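Extracellular solute-binding protein, family 1 (Bifidobacterium longum subsp. infantis ATCC 15697, PDB 3OMB) probably captures a solute, most likely a carbohydrate, outside the cell for uptake by an ABC transporter, and carries a bound magnesium ion. Local coordinates at residues 41-46 with 95-100; 129-134 with 423-428; 113-118 with 353-358; 238-243 with 343-348. All coordinates share one frame; numbering follows the deposited sequence.

Contact 1: 41-46 with 95-100; sequences IVTVLV and IADVNL
Val44 lies beside Val98, Leu45 beside Asn99 and Val46 beside Leu100, two strands running the same way. Their backbone ladder climbs by steps: Val98 N to Thr43 O, Leu45 N to Val98 O at 2.8 Å, and Leu100 N to Leu45 O. Before the second strand begins, side chains take over the pairing. Thr43 OG1, turned between its own backbone N and carbonyl carbon (chi1 49°), receives Asp97 N at 2.9 Å in a nearly straight bond of 171°. Asp97 answers with OD2, which accepts Thr43 N at 3.2 Å from above the carboxylate plane. An alanine in place of Asp97 would probably leave Thr43 N without this acceptor and the entry to the strand less firmly fixed. Across the sheet the strands run 71-78, 41-48, 98-100 and then antiparallel 352-356, the order of type II periplasmic binding proteins, consistent with the family. Apolar contacts occupy the face turned to helix 363-373, where beta-branched valines suit extended backbone. There Val44 and Val98 stand side by side, CG2 to CB at 3.9 Å, and Val44 CG1 reaches Leu100 CG at 4.0 Å. On the other face Leu45 CB rests 3.8 Å from Ala96 CB, a methyl small enough for the approach. Asn99 OD1 also faces Leu45 CB, while its ND2 donates to Ala96 O at 2.9 Å and to Ser355 O of the neighbouring strand.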
loop_
_atom_site.group_PDB
_atom_site.type_symbol
_atom_site.label_atom_id
_atom_site.label_comp_id
_atom_site.label_asym_id
_atom_site.label_seq_id
_atom_site.Cartn_x
_atom_site.Cartn_y
_atom_site.Cartn_z
ATOM N N ILE A 41 27.543 -20.302 7.946
ATOM C CA ILE A 41 26.103 -20.511 8.048
ATOM C C ILE A 41 25.435 -19.155 8.309
ATOM O O ILE A 41 25.900 -18.352 9.128
ATOM C CB ILE A 41 25.736 -21.514 9.147
ATOM C CG1 ILE A 41 26.316 -22.898 8.828
ATOM C CG2 ILE A 41 24.219 -21.593 9.319
ATOM C CD1 ILE A 41 26.338 -23.835 10.010
ATOM N N VAL A 42 24.368 -18.887 7.579
ATOM C CA VAL A 42 23.669 -17.627 7.722
ATOM C C VAL A 42 22.198 -17.908 8.034
ATOM O O VAL A 42 21.491 -18.535 7.230
ATOM C CB VAL A 42 23.795 -16.763 6.446
ATOM C CG1 VAL A 42 23.186 -15.368 6.664
ATOM C CG2 VAL A 42 25.239 -16.636 6.016
ATOM N N THR A 43 21.748 -17.446 9.202
ATOM C CA THR A 43 20.323 -17.472 9.543
ATOM C C THR A 43 19.617 -16.297 8.896
ATOM O O THR A 43 20.105 -15.170 8.928
ATOM C CB THR A 43 20.078 -17.434 11.068
ATOM O OG1 THR A 43 20.844 -16.375 11.645
ATOM C CG2 THR A 43 20.496 -18.753 11.717
ATOM N N VAL A 44 18.474 -16.568 8.286
ATOM C CA VAL A 44 17.697 -15.548 7.604
ATOM C C VAL A 44 16.251 -15.708 7.991
ATOM O O VAL A 44 15.637 -16.740 7.705
ATOM C CB VAL A 44 17.797 -15.684 6.075
ATOM C CG1 VAL A 44 17.003 -14.563 5.381
ATOM C CG2 VAL A 44 19.244 -15.664 5.635
ATOM N N LEU A 45 15.703 -14.690 8.640
ATOM C CA LEU A 45 14.274 -14.633 8.900
ATOM C C LEU A 45 13.603 -14.037 7.639
ATOM O O LEU A 45 14.111 -13.081 7.078
ATOM C CB LEU A 45 14.001 -13.750 10.112
ATOM C CG LEU A 45 12.510 -13.466 10.277
ATOM C CD1 LEU A 45 11.949 -14.290 11.403
ATOM C CD2 LEU A 45 12.282 -11.980 10.466
ATOM N N VAL A 46 12.490 -14.626 7.199
ATOM C CA VAL A 46 11.772 -14.182 6.002
ATOM C C VAL A 46 10.253 -14.261 6.244
ATOM O O VAL A 46 9.701 -15.315 6.572
ATOM C CB VAL A 46 12.172 -14.992 4.712
ATOM C CG1 VAL A 46 11.995 -16.514 4.897
ATOM C CG2 VAL A 46 11.403 -14.493 3.514
ATOM N N ILE A 95 18.205 -12.342 17.369
ATOM C CA ILE A 95 17.602 -12.155 16.060
ATOM C C ILE A 95 18.387 -12.912 14.978
ATOM O O ILE A 95 19.546 -13.294 15.193
ATOM C CB ILE A 95 17.452 -10.657 15.718
ATOM C CG1 ILE A 95 18.810 -9.971 15.673
ATOM C CG2 ILE A 95 16.522 -9.961 16.734
ATOM C CD1 ILE A 95 18.780 -8.685 14.882
ATOM N N ALA A 96 17.754 -13.148 13.830
ATOM C CA ALA A 96 18.435 -13.826 12.731
ATOM C C ALA A 96 19.530 -12.913 12.175
ATOM O O ALA A 96 19.447 -11.690 12.319
ATOM C CB ALA A 96 17.447 -14.206 11.658
ATOM N N ASP A 97 20.547 -13.491 11.550
ATOM C CA ASP A 97 21.613 -12.698 10.921
ATOM C C ASP A 97 21.084 -11.702 9.892
ATOM O O ASP A 97 21.461 -10.537 9.895
ATOM C CB ASP A 97 22.641 -13.598 10.229
ATOM C CG ASP A 97 23.369 -14.523 11.190
ATOM O OD1 ASP A 97 23.443 -14.194 12.402
ATOM O OD2 ASP A 97 23.873 -15.582 10.715
ATOM N N VAL A 98 20.243 -12.200 8.991
ATOM C CA VAL A 98 19.628 -11.403 7.951
ATOM C C VAL A 98 18.117 -11.491 8.164
ATOM O O VAL A 98 17.586 -12.563 8.453
ATOM C CB VAL A 98 20.022 -11.908 6.535
ATOM C CG1 VAL A 98 19.270 -11.127 5.408
ATOM C CG2 VAL A 98 21.545 -11.846 6.334
ATOM N N ASN A 99 17.433 -10.360 8.024
ATOM C CA ASN A 99 16.009 -10.309 8.302
ATOM C C ASN A 99 15.282 -9.634 7.157
ATOM O O ASN A 99 15.575 -8.483 6.814
ATOM C CB ASN A 99 15.762 -9.563 9.606
ATOM C CG ASN A 99 16.460 -10.203 10.770
ATOM O OD1 ASN A 99 15.916 -11.089 11.396
ATOM N ND2 ASN A 99 17.687 -9.781 11.044
ATOM N N LEU A 100 14.340 -10.370 6.572
ATOM C CA LEU A 100 13.569 -9.895 5.431
ATOM C C LEU A 100 12.151 -9.537 5.863
ATOM O O LEU A 100 11.378 -10.406 6.259
ATOM C CB LEU A 100 13.560 -10.938 4.291
ATOM C CG LEU A 100 14.918 -11.533 3.878
ATOM C CD1 LEU A 100 14.756 -12.428 2.662
ATOM C CD2 LEU A 100 15.990 -10.463 3.608
#

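Contact 2: 129-134 with 423-428; sequences KAFFKQ and VGWIPD
The last turn of helix 126-134 is fastened to the loop before strand 431-433, with Phe131 and Gln134 meeting Trp425 and Asp428. The indole does most of the touching. Its CG sits between the backbone N and the carbonyl carbon of Trp425 (chi1 75°), which carries the ring toward the helix. Phe131 CB then stands almost straight above the five-membered ring, 3.4 Å from its centroid, and in return Trp425 CB lies over the phenyl face, 3.6 Å from that centroid. The two side chains slide past each other in opposite directions, so the rings, inclined by 28°, barely overlap, and two reciprocal CH-pi contacts, with the close approach of Phe131 CD1 to Trp425 CE3, make up the packing. Pro427 CB lies over the opposite face of the indole, toward its rim, so that a proline and a phenylalanine, both apolar, flank the broad aromatic surface. Some 290 residues separate the segments, as is usual in binding proteins whose lobes are built from discontinuous parts of the chain. The loop is tied further by Gly424 and Ile426 to Gly155 of strand 152-155, and by Trp425 N to Ser379. Ala130 CB reaches Trp425 CZ2 on the benzo ring, 3.9 Å away. Nearer the surface, extended Gln134 brings OE1 to the indole edge, 3.2 Å from CZ3 of Trp425, and the same oxygen accepts Asp428 N at 2.8 Å. A glutamine suits this place because its NE2 simultaneously donates to Glu429 OE1, while the Asp428 carboxylate forms a salt bridge with Lys135.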
loop_
_atom_site.group_PDB
_atom_site.type_symbol
_atom_site.label_atom_id
_atom_site.label_comp_id
_atom_site.label_asym_id
_atom_site.label_seq_id
_atom_site.Cartn_x
_atom_site.Cartn_y
_atom_site.Cartn_z
ATOM N N LYS A 129 23.694 0.333 -3.567
ATOM C CA LYS A 129 24.123 1.652 -4.062
ATOM C C LYS A 129 23.478 1.957 -5.418
ATOM O O LYS A 129 23.051 3.084 -5.677
ATOM C CB LYS A 129 25.654 1.778 -4.163
ATOM C CG LYS A 129 26.374 1.940 -2.813
ATOM C CD LYS A 129 27.759 2.545 -2.989
ATOM C CE LYS A 129 28.754 1.552 -3.560
ATOM N NZ LYS A 129 30.046 2.267 -3.918
ATOM N N ALA A 130 23.402 0.947 -6.272
ATOM C CA ALA A 130 22.763 1.089 -7.595
ATOM C C ALA A 130 21.272 1.430 -7.471
ATOM O O ALA A 130 20.749 2.245 -8.229
ATOM C CB ALA A 130 22.947 -0.181 -8.405
ATOM N N PHE A 131 20.618 0.796 -6.506
ATOM C CA PHE A 131 19.214 0.985 -6.214
ATOM C C PHE A 131 19.020 2.437 -5.773
ATOM O O PHE A 131 18.164 3.146 -6.331
ATOM C CB PHE A 131 18.784 -0.050 -5.152
ATOM C CG PHE A 131 17.355 0.091 -4.631
ATOM C CD1 PHE A 131 16.299 0.519 -5.452
ATOM C CD2 PHE A 131 17.066 -0.275 -3.318
ATOM C CE1 PHE A 131 14.995 0.618 -4.962
ATOM C CE2 PHE A 131 15.760 -0.187 -2.812
ATOM C CZ PHE A 131 14.721 0.265 -3.634
ATOM N N PHE A 132 19.843 2.891 -4.820
ATOM C CA PHE A 132 19.760 4.262 -4.316
ATOM C C PHE A 132 20.021 5.287 -5.423
ATOM O O PHE A 132 19.423 6.358 -5.425
ATOM C CB PHE A 132 20.743 4.521 -3.169
ATOM C CG PHE A 132 20.424 3.783 -1.872
ATOM C CD1 PHE A 132 19.227 3.058 -1.707
ATOM C CD2 PHE A 132 21.313 3.860 -0.792
ATOM C CE1 PHE A 132 18.946 2.404 -0.492
ATOM C CE2 PHE A 132 21.035 3.208 0.427
ATOM C CZ PHE A 132 19.850 2.487 0.572
ATOM N N LYS A 133 20.889 4.960 -6.377
ATOM C CA LYS A 133 21.213 5.920 -7.417
ATOM C C LYS A 133 20.035 6.123 -8.372
ATOM O O LYS A 133 19.692 7.267 -8.698
ATOM C CB LYS A 133 22.473 5.515 -8.176
ATOM C CG LYS A 133 22.883 6.513 -9.251
ATOM C CD LYS A 133 24.058 6.002 -10.051
ATOM C CE LYS A 133 24.115 6.680 -11.408
ATOM N NZ LYS A 133 25.470 6.516 -12.005
ATOM N N GLN A 134 19.411 5.032 -8.801
ATOM C CA GLN A 134 18.260 5.102 -9.695
ATOM C C GLN A 134 16.934 5.549 -9.020
ATOM O O GLN A 134 16.078 6.159 -9.670
ATOM C CB GLN A 134 18.063 3.741 -10.379
ATOM C CG GLN A 134 17.214 3.826 -11.624
ATOM C CD GLN A 134 17.069 2.488 -12.279
ATOM O OE1 GLN A 134 16.120 1.763 -12.005
ATOM N NE2 GLN A 134 18.036 2.126 -13.114
ATOM N N VAL A 423 12.631 -8.632 -1.119
ATOM C CA VAL A 423 13.545 -7.700 -0.522
ATOM C C VAL A 423 14.687 -7.623 -1.532
ATOM O O VAL A 423 15.489 -8.543 -1.661
ATOM C CB VAL A 423 13.966 -8.215 0.857
ATOM C CG1 VAL A 423 14.988 -7.321 1.476
ATOM C CG2 VAL A 423 12.754 -8.282 1.769
ATOM N N GLY A 424 14.733 -6.529 -2.272
ATOM C CA GLY A 424 15.571 -6.424 -3.459
ATOM C C GLY A 424 14.959 -5.287 -4.240
ATOM O O GLY A 424 14.195 -4.509 -3.682
ATOM N N TRP A 425 15.295 -5.158 -5.511
ATOM C CA TRP A 425 14.712 -4.095 -6.311
ATOM C C TRP A 425 14.687 -4.504 -7.780
ATOM O O TRP A 425 15.601 -5.150 -8.249
ATOM C CB TRP A 425 15.433 -2.763 -6.103
ATOM C CG TRP A 425 16.787 -2.635 -6.775
ATOM C CD1 TRP A 425 17.912 -3.370 -6.499
ATOM C CD2 TRP A 425 17.153 -1.714 -7.817
ATOM N NE1 TRP A 425 18.950 -2.955 -7.295
ATOM C CE2 TRP A 425 18.511 -1.956 -8.128
ATOM C CE3 TRP A 425 16.460 -0.717 -8.527
ATOM C CZ2 TRP A 425 19.208 -1.224 -9.108
ATOM C CZ3 TRP A 425 17.157 0.019 -9.513
ATOM C CH2 TRP A 425 18.514 -0.250 -9.797
ATOM N N ILE A 426 13.608 -4.154 -8.477
ATOM C CA ILE A 426 13.492 -4.425 -9.906
ATOM C C ILE A 426 13.930 -3.157 -10.599
ATOM O O ILE A 426 13.253 -2.121 -10.469
ATOM C CB ILE A 426 12.039 -4.740 -10.352
ATOM C CG1 ILE A 426 11.450 -5.933 -9.580
ATOM C CG2 ILE A 426 11.979 -5.004 -11.889
ATOM C CD1 ILE A 426 12.153 -7.216 -9.808
ATOM N N PRO A 427 15.059 -3.225 -11.336
ATOM C CA PRO A 427 15.643 -2.023 -11.953
ATOM C C PRO A 427 14.828 -1.557 -13.165
ATOM O O PRO A 427 14.126 -2.371 -13.779
ATOM C CB PRO A 427 17.032 -2.490 -12.372
ATOM C CG PRO A 427 16.823 -4.014 -12.673
ATOM C CD PRO A 427 15.790 -4.466 -11.683
ATOM N N ASP A 428 14.923 -0.267 -13.509
ATOM C CA ASP A 428 14.136 0.283 -14.624
ATOM C C ASP A 428 14.493 -0.348 -15.956
ATOM O O ASP A 428 13.664 -0.374 -16.887
ATOM C CB ASP A 428 14.287 1.782 -14.740
ATOM C CG ASP A 428 13.529 2.532 -13.657
ATOM O OD1 ASP A 428 12.730 1.893 -12.916
ATOM O OD2 ASP A 428 13.749 3.765 -13.551
HETATM O O HOH W 1 13.556 5.445 -11.754
#

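Contact 3: 113-118 with 353-358; sequences GMFEDL and GLSISS
Phe115 and Leu118 approach strand 352-356 in quite different ways. The phenyl ring, with CG anti to the carbonyl carbon (chi1 -68°), brings its CD1 to 3.9 Å from Ser355 CB and has Ile356 O at its edge, near the ring plane. Met114 CG, from a selenomethionine, lies over one face, and Ile95 and Tyr103 also touch the ring. A serine in place of Phe115 would probably open a gap between Ile95, Tyr103 and Ser355. Leu118 instead lies across both Ile356 and Leu354 at about a right angle, tip to tip: CD2 meets Ile356 CD1 at 4.0 Å and CD1 meets Leu354 CD2 at 4.1 Å, beneath helix 363-373. Branched aliphatic tips suit that buried interface. At Phe115 the backbones form a single beta bridge with Ser357. Glu116 N donates to Ile356 O at 2.8 Å, and Ser358 N donates to Met114 O at 2.9 Å. A water accepts from Ile356 N and lies within hydrogen-bonding distance of Glu116 O. The Glu116 side chain bends at chi2 (66°), laying OE1 3.6 Å from Ser358 CA while OE2 forms a salt bridge with Lys363. The backbone bonds thus set how loop 113-118 lies against residues 356-358, while the bond to Lys363, outside both segments, is likely to steady the more exposed side.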
loop_
_atom_site.group_PDB
_atom_site.type_symbol
_atom_site.label_atom_id
_atom_site.label_comp_id
_atom_site.label_asym_id
_atom_site.label_seq_id
_atom_site.Cartn_x
_atom_site.Cartn_y
_atom_site.Cartn_z
ATOM N N GLY A 113 22.278 -1.298 19.569
ATOM C CA GLY A 113 23.308 -2.283 19.254
ATOM C C GLY A 113 22.840 -3.637 18.740
ATOM O O GLY A 113 23.628 -4.587 18.669
HETATM N N MSE A 114 21.558 -3.746 18.413
HETATM C CA MSE A 114 21.023 -5.003 17.905
HETATM C C MSE A 114 21.208 -5.090 16.393
HETATM O O MSE A 114 21.420 -6.167 15.857
HETATM C CB MSE A 114 19.546 -5.131 18.272
HETATM C CG MSE A 114 18.944 -6.467 17.905
HETATM SE SE MSE A 114 17.252 -6.844 18.819
HETATM C CE MSE A 114 17.894 -6.727 20.665
ATOM N N PHE A 115 21.123 -3.952 15.713
ATOM C CA PHE A 115 21.131 -3.933 14.252
ATOM C C PHE A 115 22.360 -3.256 13.706
ATOM O O PHE A 115 22.859 -2.307 14.293
ATOM C CB PHE A 115 19.863 -3.275 13.698
ATOM C CG PHE A 115 18.616 -4.075 13.957
ATOM C CD1 PHE A 115 18.293 -5.162 13.161
ATOM C CD2 PHE A 115 17.777 -3.758 15.017
ATOM C CE1 PHE A 115 17.143 -5.917 13.410
ATOM C CE2 PHE A 115 16.628 -4.498 15.269
ATOM C CZ PHE A 115 16.312 -5.589 14.464
ATOM N N GLU A 116 22.853 -3.774 12.586
ATOM C CA GLU A 116 24.014 -3.218 11.912
ATOM C C GLU A 116 23.642 -1.912 11.233
ATOM O O GLU A 116 22.584 -1.831 10.591
ATOM C CB GLU A 116 24.503 -4.191 10.845
ATOM C CG GLU A 116 25.787 -3.768 10.164
ATOM C CD GLU A 116 26.971 -3.768 11.103
ATOM O OE1 GLU A 116 26.969 -4.547 12.080
ATOM O OE2 GLU A 116 27.915 -2.985 10.867
ATOM N N ASP A 117 24.500 -0.897 11.388
ATOM C CA ASP A 117 24.349 0.335 10.617
ATOM C C ASP A 117 24.980 0.130 9.242
ATOM O O ASP A 117 26.193 0.298 9.048
ATOM C CB ASP A 117 24.933 1.548 11.353
ATOM C CG ASP A 117 24.825 2.841 10.541
ATOM O OD1 ASP A 117 24.246 2.834 9.435
ATOM O OD2 ASP A 117 25.340 3.879 11.009
ATOM N N LEU A 118 24.128 -0.224 8.288
ATOM C CA LEU A 118 24.565 -0.568 6.940
ATOM C C LEU A 118 25.222 0.579 6.166
ATOM O O LEU A 118 25.904 0.338 5.172
ATOM C CB LEU A 118 23.406 -1.190 6.151
ATOM C CG LEU A 118 22.910 -2.484 6.805
ATOM C CD1 LEU A 118 21.641 -3.018 6.148
ATOM C CD2 LEU A 118 23.996 -3.560 6.863
ATOM N N GLY A 353 12.722 -3.423 4.313
ATOM C CA GLY A 353 12.827 -4.760 3.763
ATOM C C GLY A 353 13.987 -5.549 4.351
ATOM O O GLY A 353 13.786 -6.678 4.800
ATOM N N LEU A 354 15.192 -4.974 4.350
ATOM C CA LEU A 354 16.362 -5.682 4.855
ATOM C C LEU A 354 17.018 -5.078 6.093
ATOM O O LEU A 354 17.318 -3.888 6.117
ATOM C CB LEU A 354 17.409 -5.853 3.749
ATOM C CG LEU A 354 18.482 -6.894 4.118
ATOM C CD1 LEU A 354 18.596 -7.990 3.107
ATOM C CD2 LEU A 354 19.803 -6.185 4.317
ATOM N N SER A 355 17.237 -5.914 7.110
ATOM C CA SER A 355 18.024 -5.543 8.291
ATOM C C SER A 355 18.981 -6.673 8.702
ATOM O O SER A 355 18.666 -7.861 8.570
ATOM C CB SER A 355 17.117 -5.131 9.460
ATOM O OG SER A 355 16.115 -6.100 9.732
ATOM N N ILE A 356 20.163 -6.297 9.175
ATOM C CA ILE A 356 21.176 -7.276 9.524
ATOM C C ILE A 356 21.533 -7.139 10.979
ATOM O O ILE A 356 21.713 -6.022 11.480
ATOM C CB ILE A 356 22.420 -7.183 8.597
ATOM C CG1 ILE A 356 22.061 -7.742 7.214
ATOM C CG2 ILE A 356 23.617 -7.972 9.160
ATOM C CD1 ILE A 356 23.028 -7.376 6.110
ATOM N N SER A 357 21.613 -8.284 11.655
ATOM C CA SER A 357 22.027 -8.341 13.048
ATOM C C SER A 357 23.432 -7.768 13.200
ATOM O O SER A 357 24.342 -8.136 12.458
ATOM C CB SER A 357 22.018 -9.793 13.518
ATOM O OG SER A 357 22.514 -9.902 14.840
ATOM N N SER A 358 23.621 -6.861 14.150
ATOM C CA SER A 358 24.990 -6.438 14.477
ATOM C C SER A 358 25.828 -7.620 15.026
ATOM O O SER A 358 27.050 -7.650 14.856
ATOM C CB SER A 358 25.004 -5.227 15.419
ATOM O OG SER A 358 24.658 -5.609 16.738
HETATM O O HOH W 2 20.445 -3.470 9.734
#

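Contact 4: 238-243 with 343-348; sequences GFNKGV and DGSSSE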
loop_
_atom_site.group_PDB
_atom_site.type_symbol
_atom_site.label_atom_id
_atom_site.label_comp_id
_atom_site.label_asym_id
_atom_site.label_seq_id
_atom_site.Cartn_x
_atom_site.Cartn_y
_atom_site.Cartn_z
ATOM N N GLY A 238 -2.939 9.528 0.489
ATOM C CA GLY A 238 -1.910 8.528 0.162
ATOM C C GLY A 238 -2.171 7.255 0.918
ATOM O O GLY A 238 -1.453 6.933 1.865
ATOM N N PHE A 239 -3.223 6.543 0.524
ATOM C CA PHE A 239 -3.703 5.414 1.311
ATOM C C PHE A 239 -3.011 4.067 1.031
ATOM O O PHE A 239 -3.420 3.076 1.608
ATOM C CB PHE A 239 -5.228 5.250 1.183
ATOM C CG PHE A 239 -6.055 6.417 1.761
ATOM C CD1 PHE A 239 -5.622 7.144 2.880
ATOM C CD2 PHE A 239 -7.290 6.735 1.204
ATOM C CE1 PHE A 239 -6.393 8.212 3.410
ATOM C CE2 PHE A 239 -8.082 7.788 1.738
ATOM C CZ PHE A 239 -7.615 8.537 2.847
ATOM N N ASN A 240 -2.003 3.999 0.159
ATOM C CA ASN A 240 -1.231 2.743 0.036
ATOM C C ASN A 240 -0.520 2.404 1.354
ATOM O O ASN A 240 -0.514 1.251 1.776
ATOM C CB ASN A 240 -0.158 2.797 -1.059
ATOM C CG ASN A 240 -0.677 2.414 -2.457
ATOM O OD1 ASN A 240 -1.771 2.777 -2.852
ATOM N ND2 ASN A 240 0.160 1.721 -3.225
ATOM N N LYS A 241 0.099 3.410 1.971
ATOM C CA LYS A 241 0.879 3.242 3.197
ATOM C C LYS A 241 1.210 4.641 3.744
ATOM O O LYS A 241 1.115 5.644 3.027
ATOM C CB LYS A 241 2.193 2.492 2.907
ATOM C CG LYS A 241 3.000 3.111 1.754
ATOM C CD LYS A 241 4.282 2.346 1.476
ATOM C CE LYS A 241 5.038 2.950 0.303
ATOM N NZ LYS A 241 4.333 2.665 -1.011
ATOM N N GLY A 242 1.586 4.690 5.016
ATOM C CA GLY A 242 2.158 5.884 5.604
ATOM C C GLY A 242 1.163 6.833 6.217
ATOM O O GLY A 242 0.050 6.472 6.542
ATOM N N VAL A 243 1.587 8.068 6.336
ATOM C CA VAL A 243 0.950 9.068 7.180
ATOM C C VAL A 243 -0.539 9.359 6.891
ATOM O O VAL A 243 -1.319 9.565 7.824
ATOM C CB VAL A 243 1.819 10.373 7.170
ATOM C CG1 VAL A 243 1.892 10.960 5.755
ATOM C CG2 VAL A 243 1.306 11.380 8.135
ATOM N N ASP A 343 -5.162 10.363 -5.485
ATOM C CA ASP A 343 -4.271 9.766 -4.516
ATOM C C ASP A 343 -2.819 9.754 -4.997
ATOM O O ASP A 343 -2.537 9.341 -6.124
ATOM C CB ASP A 343 -4.751 8.335 -4.221
ATOM C CG ASP A 343 -3.953 7.665 -3.148
ATOM O OD1 ASP A 343 -2.905 7.062 -3.448
ATOM O OD2 ASP A 343 -4.395 7.706 -1.999
ATOM N N GLY A 344 -1.911 10.201 -4.122
ATOM C CA GLY A 344 -0.510 10.367 -4.465
ATOM C C GLY A 344 0.414 9.204 -4.146
ATOM O O GLY A 344 1.626 9.347 -4.225
ATOM N N SER A 345 -0.142 8.056 -3.775
ATOM C CA SER A 345 0.694 6.882 -3.437
ATOM C C SER A 345 1.518 6.355 -4.621
ATOM O O SER A 345 1.219 6.643 -5.794
ATOM C CB SER A 345 -0.167 5.739 -2.908
ATOM O OG SER A 345 -1.022 6.146 -1.849
ATOM N N SER A 346 2.559 5.593 -4.286
ATOM C CA SER A 346 3.277 4.786 -5.256
ATOM C C SER A 346 3.238 3.358 -4.753
ATOM O O SER A 346 3.376 3.132 -3.559
ATOM C CB SER A 346 4.734 5.264 -5.366
ATOM O OG SER A 346 5.497 4.287 -6.048
ATOM N N SER A 347 3.041 2.396 -5.643
ATOM C CA SER A 347 3.021 0.984 -5.256
ATOM C C SER A 347 4.397 0.300 -5.397
ATOM O O SER A 347 4.511 -0.896 -5.183
ATOM C CB SER A 347 1.981 0.235 -6.097
ATOM O OG SER A 347 0.724 0.890 -6.057
ATOM N N GLU A 348 5.426 1.063 -5.757
ATOM C CA GLU A 348 6.717 0.487 -6.127
ATOM C C GLU A 348 7.609 0.200 -4.918
ATOM O O GLU A 348 8.029 -0.948 -4.704
ATOM C CB GLU A 348 7.469 1.411 -7.087
ATOM C CG GLU A 348 8.826 0.821 -7.505
ATOM C CD GLU A 348 9.567 1.683 -8.526
ATOM O OE1 GLU A 348 10.650 1.243 -9.006
ATOM O OE2 GLU A 348 9.059 2.784 -8.854
HETATM O O HOH W 3 0.976 5.838 0.251
HETATM O O HOH W 4 3.010 5.207 -1.224
#
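Asp343 holds CG anti to its backbone N (chi1 -176°), and Ser345 holds OG anti to its carbonyl carbon (chi1 -52°), which turns the carboxylate and the hydroxyl toward the backbone N-H groups of Phe239 and Asn240. Asp343 OD2 accepts Phe239 N at 3.0 Å through its syn lone pair, the side of the other carboxylate oxygen. Ser345 OG takes Asn240 N at 3.1 Å and donates its own hydrogen bond to Asp343 OD1, 2.6 Å away, again on a syn lone pair. Ser345 N approaches that same OD1 from above the carboxylate plane, at 3.0 Å, and closes an Asx turn. Aspartate and serine suit such a turn: both have short side chains that can reach backbone groups close by. With Thr163 also donating to OD1 and Thr237 to OD2, five bonds grip a buried carboxylate, which would favour its ionised form. Two loops without regular structure, one before strand 248-251 and the other before strand 349-350, are thereby joined near the centre of the chain. Further along, Asn240 ND2 donates to Ser347 OG at 3.0 Å, with the hydroxyl 10° out of the amide plane, while OD1 accepts from Gln165 and Gly164. Ser347 OG in turn is bonded to Gly162 O. One water accepts from Lys241 N and donates to Ser345 OG, 2.9 Å from the water oxygen, and a second accepts from both Lys241 NZ and Ser346 N.

In the fold
Contacts 1 and 3 both reach one sheet, through strands 98-100 and 352-356, which are neighbours in it, and their centres lie about 10 Å apart. Both are largely buried and mix backbone pairing with aliphatic packing under helix 363-373. Contact 2, partly buried and with its centre about 21 Å from that of contact 1, touches both through Val423, which packs on Leu100 and Leu354; CH-pi and apolar contacts of Phe131 with Trp425 take the place of strand pairing there, with charged groups toward its outer side. Contact 4 lies nearest the chain's centre, about 29 Å from contact 1 between centres; though buried, it is overwhelmingly polar, two loops knit by side-chain hydrogen bonds and waters.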